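Side-chain contacts in thymidylate synthase (Enterobacteria phage T4, PDB 1TIS), which catalyses the reductive methylation of dUMP to dTMP, with 5,10-methylenetetrahydrofolate as one-carbon donor and reductant, as a homodimer in the pathway to dTTP: residues A[59-64]-A[70-75]; A[74-79]-A[83-88]; A[111-116]-A[158-163]; A[169-174]-A[189-194]. One frame throughout, in Å; residues are numbered along the deposited sequence.

Overall arrangement
Along the chain the contacts come in numerical order, without nesting. Contacts 1 and 2 share helix 69-77, their centres about 8 Å apart, and form the helix-and-loop side of the subunit. Contacts 3 and 4 lie on strands 157-164 and 168-179, antiparallel neighbours in the large sheet, with centres about 12 Å apart; both strands also reach the second subunit. Helix 53-64 bridges the two pairs: Leu-59 packs on helix 184-202 of contact 4 and Phe-62 on Trp-113 of contact 3. Contact 2 lies at the surface, about 23 Å, centre to centre, from contacts 3 and 4, while contacts 1, 3 and 4 are buried.

Contact 1. Residues A[59-64]-A[70-75]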
# COMPACT_ATOMS: atom_id res chain seq x y z
N LEU A 59 -16.72 11.55 -2.41
CA LEU A 59 -16.23 10.67 -3.46
C LEU A 59 -16.47 11.27 -4.82
O LEU A 59 -15.54 11.26 -5.63
CB LEU A 59 -16.91 9.31 -3.40
CG LEU A 59 -16.85 8.35 -4.62
CD1 LEU A 59 -15.47 7.70 -4.74
CD2 LEU A 59 -17.96 7.33 -4.48
N ILE A 60 -17.63 11.82 -5.14
CA ILE A 60 -17.83 12.33 -6.49
C ILE A 60 -16.91 13.51 -6.81
O ILE A 60 -16.33 13.61 -7.89
CB ILE A 60 -19.31 12.71 -6.63
CG1 ILE A 60 -20.17 11.43 -6.49
CG2 ILE A 60 -19.50 13.48 -7.96
CD1 ILE A 60 -21.60 11.58 -5.90
N TRP A 61 -16.75 14.37 -5.81
CA TRP A 61 -15.92 15.57 -5.88
C TRP A 61 -14.47 15.15 -6.14
O TRP A 61 -13.82 15.62 -7.08
CB TRP A 61 -16.15 16.30 -4.55
CG TRP A 61 -15.26 17.47 -4.24
CD1 TRP A 61 -15.32 18.60 -5.00
CD2 TRP A 61 -14.32 17.53 -3.25
NE1 TRP A 61 -14.39 19.38 -4.50
CE2 TRP A 61 -13.78 18.78 -3.47
CE3 TRP A 61 -13.83 16.75 -2.24
CZ2 TRP A 61 -12.76 19.26 -2.67
CZ3 TRP A 61 -12.80 17.23 -1.44
CH2 TRP A 61 -12.27 18.47 -1.65
N PHE A 62 -14.01 14.19 -5.35
CA PHE A 62 -12.73 13.52 -5.50
C PHE A 62 -12.53 13.13 -6.96
O PHE A 62 -11.57 13.57 -7.60
CB PHE A 62 -12.73 12.29 -4.59
CG PHE A 62 -12.32 12.50 -3.14
CD1 PHE A 62 -12.24 13.75 -2.58
CD2 PHE A 62 -11.91 11.41 -2.41
CE1 PHE A 62 -11.74 13.91 -1.31
CE2 PHE A 62 -11.41 11.57 -1.14
CZ PHE A 62 -11.32 12.82 -0.60
N LEU A 63 -13.53 12.42 -7.52
CA LEU A 63 -13.53 12.01 -8.91
C LEU A 63 -13.63 13.22 -9.83
O LEU A 63 -13.26 13.07 -11.00
CB LEU A 63 -14.70 11.03 -9.12
CG LEU A 63 -14.65 9.52 -8.80
CD1 LEU A 63 -15.96 8.84 -9.16
CD2 LEU A 63 -13.69 8.79 -9.71
N SER A 64 -14.08 14.43 -9.45
CA SER A 64 -14.09 15.55 -10.38
C SER A 64 -12.73 16.26 -10.55
O SER A 64 -12.57 17.13 -11.44
CB SER A 64 -15.15 16.58 -9.98
OG SER A 64 -14.81 17.48 -8.92
N ASN A 70 -15.99 24.85 -2.05
CA ASN A 70 -17.33 25.24 -2.50
C ASN A 70 -17.88 24.28 -3.56
O ASN A 70 -19.09 24.04 -3.64
CB ASN A 70 -17.40 26.60 -3.16
CG ASN A 70 -16.85 27.78 -2.38
OD1 ASN A 70 -15.62 27.94 -2.28
ND2 ASN A 70 -17.72 28.64 -1.84
N ASP A 71 -17.03 23.66 -4.37
CA ASP A 71 -17.51 22.72 -5.35
C ASP A 71 -18.19 21.54 -4.69
O ASP A 71 -19.24 21.09 -5.14
CB ASP A 71 -16.38 22.19 -6.21
CG ASP A 71 -15.78 23.23 -7.13
OD1 ASP A 71 -16.51 23.79 -7.96
OD2 ASP A 71 -14.58 23.45 -7.02
N LEU A 72 -17.59 21.10 -3.58
CA LEU A 72 -18.10 19.98 -2.81
C LEU A 72 -19.45 20.48 -2.29
O LEU A 72 -20.46 19.77 -2.47
CB LEU A 72 -17.04 19.66 -1.73
CG LEU A 72 -17.33 18.87 -0.45
CD1 LEU A 72 -17.97 17.52 -0.74
CD2 LEU A 72 -16.01 18.60 0.24
N ARG A 73 -19.55 21.72 -1.77
CA ARG A 73 -20.83 22.27 -1.32
C ARG A 73 -21.89 22.16 -2.40
O ARG A 73 -23.01 21.71 -2.13
CB ARG A 73 -20.77 23.74 -0.98
CG ARG A 73 -20.13 24.07 0.33
CD ARG A 73 -20.44 25.52 0.65
NE ARG A 73 -19.74 25.85 1.87
CZ ARG A 73 -18.58 26.52 1.87
NH1 ARG A 73 -18.01 26.99 0.76
NH2 ARG A 73 -17.99 26.74 3.05
N LEU A 74 -21.53 22.50 -3.65
CA LEU A 74 -22.44 22.39 -4.76
C LEU A 74 -22.94 20.94 -4.91
O LEU A 74 -24.15 20.74 -5.05
CB LEU A 74 -21.67 22.92 -5.98
CG LEU A 74 -22.13 23.01 -7.44
CD1 LEU A 74 -21.95 21.64 -8.02
CD2 LEU A 74 -23.54 23.57 -7.58
N ILE A 75 -22.11 19.90 -4.80
CA ILE A 75 -22.54 18.54 -5.07
C ILE A 75 -23.47 18.06 -3.95
O ILE A 75 -24.53 17.44 -4.17
CB ILE A 75 -21.26 17.63 -5.21
CG1 ILE A 75 -20.42 18.11 -6.38
CG2 ILE A 75 -21.63 16.17 -5.51
CD1 ILE A 75 -19.08 17.41 -6.64
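Trp-61 and Leu-72 lead an apolar helix-helix contact between the C-terminal half of helix 53-64 and helix 69-77, buried on one side of the subunit. The indole lies flat against the second helix. Leu-72 CB sits over its five-membered ring, 3.6 Å from the centroid and 3° off the normal, a CH-pi contact over the face. Farther out, Leu-72 CD2 reaches the six-membered ring, 3.8 Å from Trp-61 CE3, so a single leucine spans both rings on this face. With Trp-61 CG anti to the backbone N (chi1 171°), the indole stands out toward helix 69-77 and its NE1 edge passes Asp-71 CB. At the foot of the indole, Ile-75 CD1 fills the corner beside the Trp-61 backbone, 3.7 Å from CA. The same methyl lies 4.2 Å from Ile-60 CG2, where the two isoleucines meet obliquely.

The two helices form an alpha-alpha hairpin, with segment directions 129° apart and a short connection that turns the chain back. Trp-61 NE1 donates to the connection at Asn-68 O, which restrains the turn of the indole, while Asp-71 OD2 is hydrogen-bonded to Ser-66 OG. Ser-64 OG binds Trp-61 O at 2.8 Å, in the carbonyl plane and on a lone pair, and Ser-64 N uses the same oxygen. Trp-87, from the loop of contact 2, meets the indole edge-to-face.

Contact 2. Residues A[74-79]-A[83-88]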
# COMPACT_ATOMS: atom_id res chain seq x y z
N LEU A 74 -21.53 22.50 -3.65
CA LEU A 74 -22.44 22.39 -4.76
C LEU A 74 -22.94 20.94 -4.91
O LEU A 74 -24.15 20.74 -5.05
CB LEU A 74 -21.67 22.92 -5.98
CG LEU A 74 -22.13 23.01 -7.44
CD1 LEU A 74 -21.95 21.64 -8.02
CD2 LEU A 74 -23.54 23.57 -7.58
N ILE A 75 -22.11 19.90 -4.80
CA ILE A 75 -22.54 18.54 -5.07
C ILE A 75 -23.47 18.06 -3.95
O ILE A 75 -24.53 17.44 -4.17
CB ILE A 75 -21.26 17.63 -5.21
CG1 ILE A 75 -20.42 18.11 -6.38
CG2 ILE A 75 -21.63 16.17 -5.51
CD1 ILE A 75 -19.08 17.41 -6.64
N GLN A 76 -23.10 18.39 -2.72
CA GLN A 76 -23.89 17.86 -1.61
C GLN A 76 -25.19 18.63 -1.49
O GLN A 76 -26.27 18.08 -1.37
CB GLN A 76 -23.29 18.01 -0.22
CG GLN A 76 -21.91 17.55 0.16
CD GLN A 76 -21.81 17.29 1.64
OE1 GLN A 76 -22.79 17.41 2.37
NE2 GLN A 76 -20.68 16.87 2.18
N HIS A 77 -24.97 19.94 -1.44
CA HIS A 77 -25.98 20.91 -1.10
C HIS A 77 -26.63 21.69 -2.22
O HIS A 77 -27.49 22.54 -1.95
CB HIS A 77 -25.34 21.85 -0.07
CG HIS A 77 -25.23 21.22 1.32
ND1 HIS A 77 -24.21 21.23 2.20
CD2 HIS A 77 -26.26 20.49 1.89
CE1 HIS A 77 -24.56 20.55 3.25
NE2 HIS A 77 -25.78 20.12 3.04
N ASP A 78 -26.27 21.47 -3.49
CA ASP A 78 -26.83 22.16 -4.65
C ASP A 78 -26.62 23.66 -4.44
O ASP A 78 -27.30 24.50 -5.03
CB ASP A 78 -28.32 21.81 -4.78
CG ASP A 78 -28.96 21.92 -6.16
OD1 ASP A 78 -28.55 22.78 -6.95
OD2 ASP A 78 -29.88 21.15 -6.45
N SER A 79 -25.63 24.02 -3.63
CA SER A 79 -25.41 25.38 -3.23
C SER A 79 -23.91 25.53 -3.01
O SER A 79 -23.30 24.80 -2.24
CB SER A 79 -26.20 25.65 -1.93
OG SER A 79 -26.29 27.02 -1.52
N GLY A 83 -24.39 25.37 3.76
CA GLY A 83 -24.26 23.97 4.12
C GLY A 83 -22.85 23.61 4.55
O GLY A 83 -21.85 23.78 3.85
N LYS A 84 -22.71 23.10 5.76
CA LYS A 84 -21.41 22.65 6.21
C LYS A 84 -21.08 21.43 5.38
O LYS A 84 -21.94 20.90 4.65
CB LYS A 84 -21.40 22.28 7.72
CG LYS A 84 -22.56 21.39 8.11
CD LYS A 84 -22.59 20.84 9.52
CE LYS A 84 -23.80 19.88 9.61
NZ LYS A 84 -23.81 18.86 8.55
N THR A 85 -19.83 21.05 5.55
CA THR A 85 -19.25 19.94 4.84
C THR A 85 -17.94 19.55 5.54
O THR A 85 -17.24 20.35 6.16
CB THR A 85 -19.03 20.35 3.36
OG1 THR A 85 -19.36 19.16 2.65
CG2 THR A 85 -17.63 20.79 2.97
N VAL A 86 -17.70 18.26 5.38
CA VAL A 86 -16.59 17.48 5.90
C VAL A 86 -15.18 18.08 5.84
O VAL A 86 -14.33 17.71 6.65
CB VAL A 86 -16.59 16.09 5.17
CG1 VAL A 86 -17.50 15.16 5.94
CG2 VAL A 86 -17.07 16.21 3.70
N TRP A 87 -14.87 18.98 4.89
CA TRP A 87 -13.55 19.57 4.87
C TRP A 87 -13.56 21.00 5.39
O TRP A 87 -12.50 21.60 5.54
CB TRP A 87 -12.96 19.54 3.44
CG TRP A 87 -12.39 18.19 2.98
CD1 TRP A 87 -13.24 17.27 2.48
CD2 TRP A 87 -11.06 17.75 2.97
NE1 TRP A 87 -12.48 16.27 2.14
CE2 TRP A 87 -11.20 16.50 2.41
CE3 TRP A 87 -9.78 18.14 3.32
CZ2 TRP A 87 -10.15 15.65 2.16
CZ3 TRP A 87 -8.69 17.30 3.08
CH2 TRP A 87 -8.89 16.07 2.51
N ASP A 88 -14.69 21.57 5.77
CA ASP A 88 -14.76 22.95 6.25
C ASP A 88 -13.85 23.32 7.40
O ASP A 88 -12.97 24.19 7.27
CB ASP A 88 -16.17 23.28 6.65
CG ASP A 88 -17.09 23.51 5.47
OD1 ASP A 88 -16.69 24.06 4.45
OD2 ASP A 88 -18.23 23.14 5.62
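Gln-76 and His-77, on the last turn of helix 69-77, reach across to Gly-83, Lys-84, Thr-85 and Val-86 in a surface contact made by polar groups and van der Waals touches, without a hydrogen bond between the two segments. Among the polar approaches, Gln-76 extends beyond CG and brings NE2 to 2.7 Å from Thr-85 OG1, though at an angle too poor for a hydrogen bond. The His-77 ring turns an edge toward the loop backbone: its CE1 edge faces Lys-84 O, which lies near the ring plane. Its CG is anti to the carbonyl carbon (chi1 -76°), which swings the imidazole to the loop side of the helix end.

The remaining touches are van der Waals, carbon against nitrogen. Val-86 CG2 lies 4.0 Å from Gln-76 NE2, and Gly-83 CA comes close to His-77 ND1, on a backbone with a phi of 124° that suits glycine.

Bonds within the loop give it its shape. Thr-85 to Asp-88 form a type I beta turn, closed by Asp-88 N to Thr-85 O at 2.9 Å, and Asp-88 OD2 accepts a weak bond from Thr-85 N. The segment 83-88 lies in the loop between helix 69-77 and helix 88-95 and runs into the latter at Asp-88. Gln-76 also packs on Ala-54 and Ala-57 of helix 53-64, Thr-85 rests on Val-69 and Leu-72, and Trp-87 turns inward to donate to Glu-58.

Contact 3. Residues A[111-116]-A[158-163]; sequences KQWRDF and MFYQFN
Trp-113 and Tyr-160 make this contact by themselves, as a T-shaped aromatic pair between the end of helix 109-114 and strand 157-164. The edge of the tyrosine points at the face of the indole: the planes stand at 84°, and the centroids of the tyrosine ring and the six-membered ring are 6.0 Å apart. The nearest atoms are Trp-113 CZ2 and Tyr-160 CE2, at 4.2 Å, with CZ2 close to the tyrosine plane. Tyr-160 OH stands over the indole face but off toward its rim. The Trp-113 side chain leaves its helix across the direction of the strand, and with CG beside the backbone N (chi1 -73°) its six-membered end comes over to it. No hydrogen bond crosses the contact, and the buried area is small.

Other rings and aliphatic groups surround the pair. Phe-62 of helix 53-64 meets Trp-113 edge-to-face, while Tyr-191 meets the Tyr-160 ring with the planes at about 75°; Ile-122, Val-140 and Leu-194 also touch the tyrosine. Backbone bonds to Val-140 hold Tyr-160 in the strand. On the helix, Lys-111 NZ bonds to Asp-115 O at 2.6 Å and forms a salt bridge to Asp-115 OD2, whose hydrogen bond is weak, tying off the last turn. Neighbouring Phe-159 stacks on Phe-159 of the second subunit, so the strand faces helices with one side and its dimer partner with the other. This is the thymidylate synthase arrangement, a helix-covered sheet pairing back to back; the Trp-113 side chain lies about 11 Å from that of Cys-156, the probable nucleophile.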
# COMPACT_ATOMS: atom_id res chain seq x y z
N LYS A 111 -7.23 16.21 -7.24
CA LYS A 111 -6.19 16.56 -8.18
C LYS A 111 -5.22 15.38 -8.34
O LYS A 111 -5.09 14.93 -9.48
CB LYS A 111 -5.50 17.84 -7.68
CG LYS A 111 -4.01 18.02 -7.81
CD LYS A 111 -3.37 18.17 -9.15
CE LYS A 111 -2.00 17.52 -8.94
NZ LYS A 111 -1.09 17.76 -10.04
N GLN A 112 -4.59 14.71 -7.35
CA GLN A 112 -3.72 13.57 -7.64
C GLN A 112 -4.48 12.44 -8.31
O GLN A 112 -3.83 11.53 -8.83
CB GLN A 112 -3.10 12.95 -6.43
CG GLN A 112 -2.50 14.01 -5.56
CD GLN A 112 -1.28 14.65 -6.15
OE1 GLN A 112 -0.64 14.11 -7.04
NE2 GLN A 112 -0.90 15.80 -5.64
N TRP A 113 -5.81 12.40 -8.38
CA TRP A 113 -6.46 11.30 -9.08
C TRP A 113 -6.51 11.65 -10.54
O TRP A 113 -6.11 10.89 -11.41
CB TRP A 113 -7.88 11.06 -8.55
CG TRP A 113 -7.85 10.41 -7.16
CD1 TRP A 113 -6.69 10.20 -6.45
CD2 TRP A 113 -8.94 9.96 -6.47
NE1 TRP A 113 -7.04 9.65 -5.34
CE2 TRP A 113 -8.36 9.49 -5.32
CE3 TRP A 113 -10.29 9.89 -6.67
CZ2 TRP A 113 -9.13 8.92 -4.35
CZ3 TRP A 113 -11.07 9.32 -5.70
CH2 TRP A 113 -10.49 8.84 -4.55
N ARG A 114 -6.84 12.91 -10.76
CA ARG A 114 -7.09 13.40 -12.09
C ARG A 114 -5.87 14.00 -12.72
O ARG A 114 -5.82 14.13 -13.93
CB ARG A 114 -8.21 14.38 -11.96
CG ARG A 114 -9.42 13.78 -11.20
CD ARG A 114 -10.20 12.71 -11.96
NE ARG A 114 -10.69 13.34 -13.15
CZ ARG A 114 -10.65 12.73 -14.32
NH1 ARG A 114 -10.41 11.44 -14.43
NH2 ARG A 114 -10.95 13.41 -15.41
N ASP A 115 -4.83 14.31 -11.98
CA ASP A 115 -3.70 15.03 -12.49
C ASP A 115 -2.39 14.69 -11.79
O ASP A 115 -1.65 15.61 -11.45
CB ASP A 115 -4.10 16.50 -12.36
CG ASP A 115 -3.13 17.53 -12.93
OD1 ASP A 115 -2.41 17.21 -13.88
OD2 ASP A 115 -3.09 18.66 -12.42
N PHE A 116 -1.94 13.46 -11.58
CA PHE A 116 -0.65 13.31 -10.96
C PHE A 116 0.49 13.43 -11.98
O PHE A 116 0.95 12.51 -12.68
CB PHE A 116 -0.61 12.01 -10.25
CG PHE A 116 0.57 11.73 -9.32
CD1 PHE A 116 1.89 11.89 -9.71
CD2 PHE A 116 0.30 11.14 -8.11
CE1 PHE A 116 2.91 11.46 -8.91
CE2 PHE A 116 1.34 10.71 -7.31
CZ PHE A 116 2.65 10.86 -7.71
N MET A 158 -4.11 6.48 0.58
CA MET A 158 -3.19 6.89 -0.46
C MET A 158 -2.96 6.02 -1.66
O MET A 158 -2.36 6.48 -2.63
CB MET A 158 -1.85 7.12 0.16
CG MET A 158 -1.28 5.87 0.79
SD MET A 158 0.11 6.37 1.83
CE MET A 158 -1.04 7.06 2.98
N PHE A 159 -3.44 4.81 -1.66
CA PHE A 159 -3.06 3.85 -2.66
C PHE A 159 -4.22 2.95 -2.93
O PHE A 159 -5.09 2.90 -2.05
CB PHE A 159 -1.95 3.14 -2.05
CG PHE A 159 -0.84 2.85 -2.98
CD1 PHE A 159 -0.21 3.90 -3.62
CD2 PHE A 159 -0.47 1.54 -3.14
CE1 PHE A 159 0.85 3.65 -4.45
CE2 PHE A 159 0.60 1.29 -3.97
CZ PHE A 159 1.24 2.33 -4.62
N TYR A 160 -4.26 2.24 -4.08
CA TYR A 160 -5.20 1.14 -4.32
C TYR A 160 -4.94 0.42 -5.61
O TYR A 160 -4.43 0.99 -6.58
CB TYR A 160 -6.71 1.54 -4.33
CG TYR A 160 -7.31 2.69 -5.11
CD1 TYR A 160 -7.67 2.48 -6.43
CD2 TYR A 160 -7.62 3.89 -4.48
CE1 TYR A 160 -8.34 3.46 -7.13
CE2 TYR A 160 -8.30 4.88 -5.19
CZ TYR A 160 -8.64 4.64 -6.52
OH TYR A 160 -9.27 5.62 -7.27
N GLN A 161 -5.23 -0.87 -5.54
CA GLN A 161 -4.95 -1.84 -6.58
C GLN A 161 -6.31 -2.39 -6.96
O GLN A 161 -7.15 -2.58 -6.07
CB GLN A 161 -4.08 -2.95 -6.00
CG GLN A 161 -2.72 -3.34 -6.53
CD GLN A 161 -2.76 -4.18 -7.78
OE1 GLN A 161 -3.66 -4.06 -8.62
NE2 GLN A 161 -1.83 -5.09 -7.99
N PHE A 162 -6.58 -2.66 -8.22
CA PHE A 162 -7.79 -3.33 -8.64
C PHE A 162 -7.34 -4.66 -9.19
O PHE A 162 -6.27 -4.74 -9.80
CB PHE A 162 -8.52 -2.71 -9.81
CG PHE A 162 -9.28 -1.43 -9.58
CD1 PHE A 162 -10.48 -1.42 -8.88
CD2 PHE A 162 -8.78 -0.27 -10.14
CE1 PHE A 162 -11.21 -0.24 -8.72
CE2 PHE A 162 -9.52 0.89 -9.97
CZ PHE A 162 -10.72 0.92 -9.27
N ASN A 163 -8.18 -5.69 -9.08
CA ASN A 163 -7.89 -7.04 -9.57
C ASN A 163 -9.15 -7.46 -10.29
O ASN A 163 -10.25 -7.14 -9.83
CB ASN A 163 -7.68 -8.02 -8.43
CG ASN A 163 -6.54 -8.99 -8.64
OD1 ASN A 163 -5.37 -8.64 -8.50
ND2 ASN A 163 -6.80 -10.26 -8.88

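Contact 4. Residues A[169-174]-A[189-194]; sequences LDLQWY and ASYATL
Tyr-191 is the bump of this contact: its ring projects from helix 184-202 and lies across the surface formed by Leu-171 and Trp-173, two residues apart on the same side of strand 168-179. With its CG beside the backbone N (chi1 -72°), the ring reaches toward the strand, and both partners lie on the same side of its plane. Under its CD2 and CE2 side the indole makes an offset stack, the five-membered ring of Trp-173 lying 4.3 Å from the Tyr-191 ring, centroid to centroid, with planes 25° apart. The displacement puts Tyr-191 CD2 over the indole near its rim, 3.5 Å from Trp-173 CG. Trp-173 CB in turn stands over the tyrosine face as a CH-pi donor, so the ring rests on the root of the tryptophan as well as on its flat part.

Leu-171 comes in obliquely, its two methyls both closing on the CD1 side of the phenol; CD2 is the nearer, 3.6 Å from Tyr-191 CD1. Leu-171 CD1 also touches Leu-194 CD1, at 4.0 Å, extending the apolar seam one helical turn onward. The segments run 152° apart in direction, at 9.1 Å between axes.

Trp-173 also packs on Asn-187, which by similarity binds dUMP. Strand and helix belong to a beta-alpha-beta unit completed by strand 205-219, whose Leu-209 touches Tyr-191, and helix 53-64 packs against helix 184-202 through Leu-59.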
# COMPACT_ATOMS: atom_id res chain seq x y z
N LEU A 169 -14.66 -7.45 -9.93
CA LEU A 169 -13.70 -6.38 -9.82
C LEU A 169 -13.36 -6.35 -8.36
O LEU A 169 -14.25 -6.49 -7.53
CB LEU A 169 -14.32 -5.06 -10.20
CG LEU A 169 -13.48 -3.83 -10.10
CD1 LEU A 169 -12.30 -3.92 -11.05
CD2 LEU A 169 -14.38 -2.66 -10.39
N ASP A 170 -12.12 -6.17 -8.00
CA ASP A 170 -11.80 -6.16 -6.59
C ASP A 170 -11.02 -4.88 -6.33
O ASP A 170 -10.30 -4.48 -7.26
CB ASP A 170 -10.95 -7.39 -6.26
CG ASP A 170 -11.51 -8.76 -6.66
OD1 ASP A 170 -12.72 -9.00 -6.59
OD2 ASP A 170 -10.70 -9.61 -7.03
N LEU A 171 -11.15 -4.20 -5.18
CA LEU A 171 -10.34 -3.03 -4.93
C LEU A 171 -9.65 -3.21 -3.60
O LEU A 171 -10.24 -3.79 -2.69
CB LEU A 171 -11.17 -1.74 -4.86
CG LEU A 171 -10.37 -0.41 -4.71
CD1 LEU A 171 -11.20 0.68 -5.34
CD2 LEU A 171 -10.07 -0.04 -3.26
N GLN A 172 -8.46 -2.67 -3.40
CA GLN A 172 -7.78 -2.72 -2.10
C GLN A 172 -7.08 -1.40 -1.78
O GLN A 172 -6.20 -0.97 -2.50
CB GLN A 172 -6.78 -3.88 -2.10
CG GLN A 172 -5.85 -3.78 -0.93
CD GLN A 172 -4.93 -4.95 -0.84
OE1 GLN A 172 -4.92 -5.57 0.21
NE2 GLN A 172 -4.19 -5.36 -1.85
N TRP A 173 -7.37 -0.76 -0.68
CA TRP A 173 -6.74 0.49 -0.33
C TRP A 173 -5.70 0.27 0.72
O TRP A 173 -5.71 -0.75 1.45
CB TRP A 173 -7.75 1.56 0.21
CG TRP A 173 -9.01 1.08 0.92
CD1 TRP A 173 -9.86 0.09 0.45
CD2 TRP A 173 -9.40 1.54 2.11
NE1 TRP A 173 -10.78 -0.09 1.37
CE2 TRP A 173 -10.53 0.76 2.38
CE3 TRP A 173 -8.92 2.49 2.96
CZ2 TRP A 173 -11.25 0.89 3.53
CZ3 TRP A 173 -9.63 2.63 4.13
CH2 TRP A 173 -10.77 1.85 4.41
N TYR A 174 -4.77 1.21 0.76
CA TYR A 174 -3.84 1.21 1.89
C TYR A 174 -4.11 2.54 2.61
O TYR A 174 -4.28 3.58 1.95
CB TYR A 174 -2.43 1.12 1.38
CG TYR A 174 -1.41 1.02 2.47
CD1 TYR A 174 -1.08 2.14 3.22
CD2 TYR A 174 -0.82 -0.20 2.69
CE1 TYR A 174 -0.13 2.05 4.22
CE2 TYR A 174 0.13 -0.30 3.68
CZ TYR A 174 0.46 0.82 4.41
OH TYR A 174 1.42 0.71 5.36
N ALA A 189 -17.37 2.50 3.26
CA ALA A 189 -18.38 2.97 2.32
C ALA A 189 -17.73 3.64 1.09
O ALA A 189 -17.97 3.09 0.00
CB ALA A 189 -19.34 3.96 3.03
N SER A 190 -16.87 4.70 1.13
CA SER A 190 -16.28 5.33 -0.04
C SER A 190 -15.70 4.38 -1.07
O SER A 190 -16.13 4.47 -2.23
CB SER A 190 -15.21 6.30 0.40
OG SER A 190 -15.46 7.66 0.02
N TYR A 191 -14.81 3.44 -0.77
CA TYR A 191 -14.36 2.56 -1.83
C TYR A 191 -15.40 1.50 -2.19
O TYR A 191 -15.41 1.05 -3.34
CB TYR A 191 -13.07 1.90 -1.43
CG TYR A 191 -11.90 2.86 -1.45
CD1 TYR A 191 -11.33 3.30 -2.63
CD2 TYR A 191 -11.40 3.33 -0.26
CE1 TYR A 191 -10.28 4.22 -2.61
CE2 TYR A 191 -10.35 4.24 -0.24
CZ TYR A 191 -9.79 4.69 -1.41
OH TYR A 191 -8.78 5.64 -1.34
N ALA A 192 -16.31 1.05 -1.30
CA ALA A 192 -17.43 0.15 -1.63
C ALA A 192 -18.24 0.73 -2.78
O ALA A 192 -18.58 0.03 -3.76
CB ALA A 192 -18.35 0.01 -0.45
N THR A 193 -18.57 2.04 -2.68
CA THR A 193 -19.25 2.76 -3.74
C THR A 193 -18.24 2.82 -4.88
O THR A 193 -18.66 2.37 -5.95
CB THR A 193 -19.66 4.16 -3.26
OG1 THR A 193 -20.33 4.00 -2.02
CG2 THR A 193 -20.64 4.85 -4.18
N LEU A 194 -16.95 3.21 -4.77
CA LEU A 194 -16.03 3.16 -5.92
C LEU A 194 -15.91 1.82 -6.65
O LEU A 194 -15.76 1.81 -7.88
CB LEU A 194 -14.58 3.52 -5.57
CG LEU A 194 -13.83 4.73 -6.20
CD1 LEU A 194 -12.43 4.26 -6.56
CD2 LEU A 194 -14.49 5.24 -7.46